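Local coordinates for glycerol uptake operon antiterminator regulatory protein (Listeria monocytogenes str. 4b, PDB 3KTS) that probably regulates the glycerol uptake operon by transcription antitermination in response to glycerol-3-phosphate, at residues 141-144 with 145-149. Numbering follows the deposited sequence.
Sequences QVQK and MTQKL
Thr146 folds its hydroxyl back onto the preceding turn of helix 139-149, where OG1 comes within 2.8 Å of Val142 O and 2.7 Å of Gln143 O, so that both carbonyls lie within range of the one hydroxyl. With chi1 at 38°, OG1 of Thr146 is turned back within reach of both carbonyl oxygens, while Thr146 CG2 lies 3.4 Å from Val142 O. Val142 O is in any case engaged by the backbone amide of Thr146, N to O 3.1 Å, the regular i to i+4 helical bond. The same spacing recurs on either side: Met145 N donates to Gln141 O, and Gln147 N reaches Gln143 O over a longer 3.3 Å.

On the more exposed side of the helix, Gln143 and Gln147 run alongside each other one turn apart, both extended beyond CG and pointing the same way. They meet through the methylene CG of Gln143 and NE2 of Gln147, 3.5 Å apart, with their amide planes turned 63° from one another. Further round the helix, Lys148 CG lies 3.4 Å from Lys144 O, a non-bonded contact.

Val142 and Met145, both buried, face the neighbouring elements, with Thr146 alongside. Helix 139-149 is the crossover of a beta-alpha-beta unit, in keeping with the TIM-barrel family: Val142 rests on Leu133 of strand 130-134 and on Val153 of strand 153-156, Thr146 also touches Val153, and Met145 packs against Leu133 and against Tyr116 and Val120 of the adjacent helix 113-126.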
ATOM      1  N   GLN A 141       6.947 -11.006  13.065  1.00 97.16           N
ATOM      2  CA  GLN A 141       6.611 -11.566  11.749  1.00 92.15           C
ATOM      3  C   GLN A 141       7.134 -10.697  10.618  1.00 91.10           C
ATOM      4  O   GLN A 141       7.488 -11.206   9.556  1.00 95.07           O
ATOM      5  CB  GLN A 141       5.103 -11.786  11.582  1.00 92.04           C
ATOM      6  CG  GLN A 141       4.550 -13.054  12.248  1.00 97.57           C
ATOM      7  CD  GLN A 141       5.367 -14.312  11.960  1.00 95.18           C
ATOM      8  OE1 GLN A 141       5.581 -14.689  10.806  1.00 96.94           O
ATOM      9  NE2 GLN A 141       5.818 -14.970  13.020  1.00 94.66           N
ATOM     10  N   VAL A 142       7.171  -9.388  10.859  1.00 90.96           N
ATOM     11  CA  VAL A 142       7.741  -8.423   9.917  1.00 89.89           C
ATOM     12  C   VAL A 142       9.257  -8.610   9.851  1.00 88.30           C
ATOM     13  O   VAL A 142       9.860  -8.522   8.775  1.00 89.91           O
ATOM     14  CB  VAL A 142       7.324  -6.970  10.283  1.00 90.73           C
ATOM     15  CG1 VAL A 142       8.081  -5.931   9.465  1.00 77.77           C
ATOM     16  CG2 VAL A 142       5.827  -6.800  10.065  1.00 97.97           C
ATOM     17  N   GLN A 143       9.849  -8.914  11.004  1.00 89.22           N
ATOM     18  CA  GLN A 143      11.269  -9.238  11.114  1.00 91.99           C
ATOM     19  C   GLN A 143      11.630 -10.504  10.327  1.00 93.13           C
ATOM     20  O   GLN A 143      12.539 -10.472   9.494  1.00 92.67           O
ATOM     21  CB  GLN A 143      11.676  -9.370  12.587  1.00 88.16           C
ATOM     22  CG  GLN A 143      13.183  -9.421  12.819  1.00 96.83           C
ATOM     23  CD  GLN A 143      13.578  -9.010  14.226  1.00115.06           C
ATOM     24  OE1 GLN A 143      12.947  -9.410  15.207  1.00128.27           O
ATOM     25  NE2 GLN A 143      14.635  -8.207  14.331  1.00115.73           N
ATOM     26  N   LYS A 144      10.901 -11.596  10.583  1.00 96.33           N
ATOM     27  CA  LYS A 144      11.076 -12.874   9.876  1.00100.07           C
ATOM     28  C   LYS A 144      10.971 -12.712   8.364  1.00 98.73           C
ATOM     29  O   LYS A 144      11.742 -13.318   7.616  1.00102.56           O
ATOM     30  CB  LYS A 144      10.024 -13.899  10.320  1.00102.66           C
ATOM     31  CG  LYS A 144      10.331 -14.677  11.593  1.00108.48           C
ATOM     32  CD  LYS A 144       9.168 -15.625  11.917  1.00109.45           C
ATOM     33  CE  LYS A 144       9.251 -16.186  13.332  1.00122.43           C
ATOM     34  NZ  LYS A 144      10.144 -17.377  13.416  1.00138.47           N
ATOM     35  N   MET A 145      10.019 -11.898   7.921  1.00 93.98           N
ATOM     36  CA  MET A 145       9.734 -11.754   6.500  1.00 89.65           C
ATOM     37  C   MET A 145      10.844 -10.985   5.789  1.00 83.91           C
ATOM     38  O   MET A 145      11.257 -11.349   4.689  1.00 81.12           O
ATOM     39  CB  MET A 145       8.392 -11.051   6.290  1.00 92.84           C
ATOM     40  CG  MET A 145       7.249 -11.988   5.934  1.00106.40           C
ATOM     41  SD  MET A 145       6.840 -11.953   4.179  1.00 96.65           S
ATOM     42  CE  MET A 145       8.326 -12.662   3.472  1.00 88.14           C
ATOM     43  N   THR A 146      11.322  -9.922   6.427  1.00 90.10           N
ATOM     44  CA  THR A 146      12.322  -9.050   5.821  1.00 96.03           C
ATOM     45  C   THR A 146      13.646  -9.782   5.628  1.00 96.70           C
ATOM     46  O   THR A 146      14.378  -9.519   4.672  1.00 98.64           O
ATOM     47  CB  THR A 146      12.562  -7.790   6.672  1.00 95.97           C
ATOM     48  OG1 THR A 146      12.520  -8.133   8.063  1.00106.02           O
ATOM     49  CG2 THR A 146      11.500  -6.740   6.380  1.00 91.55           C
ATOM     50  N   GLN A 147      13.949 -10.700   6.541  1.00 95.56           N
ATOM     51  CA  GLN A 147      15.219 -11.414   6.516  1.00 98.05           C
ATOM     52  C   GLN A 147      15.161 -12.609   5.571  1.00 96.95           C
ATOM     53  O   GLN A 147      16.041 -13.470   5.588  1.00100.40           O
ATOM     54  CB  GLN A 147      15.601 -11.876   7.924  1.00 98.65           C
ATOM     55  CG  GLN A 147      16.373 -10.842   8.729  1.00103.39           C
ATOM     56  CD  GLN A 147      16.306 -11.096  10.221  1.00113.83           C
ATOM     57  OE1 GLN A 147      16.482 -12.225  10.679  1.00124.71           O
ATOM     58  NE2 GLN A 147      16.047 -10.044  10.990  1.00111.23           N
ATOM     59  N   LYS A 148      14.118 -12.657   4.748  1.00 93.40           N
ATOM     60  CA  LYS A 148      13.876 -13.806   3.883  1.00 96.92           C
ATOM     61  C   LYS A 148      14.406 -13.557   2.476  1.00100.67           C
ATOM     62  O   LYS A 148      15.234 -14.315   1.971  1.00107.72           O
ATOM     63  CB  LYS A 148      12.382 -14.132   3.833  1.00 99.08           C
ATOM     64  CG  LYS A 148      11.956 -15.239   4.784  1.00103.77           C
ATOM     65  CD  LYS A 148      12.243 -16.611   4.198  1.00120.32           C
ATOM     66  CE  LYS A 148      13.202 -17.398   5.075  1.00121.96           C
ATOM     67  NZ  LYS A 148      13.156 -18.857   4.781  1.00108.23           N
ATOM     68  N   LEU A 149      13.921 -12.492   1.846  1.00107.17           N
ATOM     69  CA  LEU A 149      14.288 -12.183   0.469  1.00113.45           C
ATOM     70  C   LEU A 149      15.080 -10.883   0.386  1.00111.08           C
ATOM     71  O   LEU A 149      15.978 -10.743  -0.442  1.00111.06           O
ATOM     72  CB  LEU A 149      13.040 -12.096  -0.412  1.00113.60           C
ATOM     73  CG  LEU A 149      12.104 -13.307  -0.383  1.00120.40           C
ATOM     74  CD1 LEU A 149      10.893 -13.029   0.493  1.00117.80           C
ATOM     75  CD2 LEU A 149      11.676 -13.688  -1.792  1.00118.65           C
TER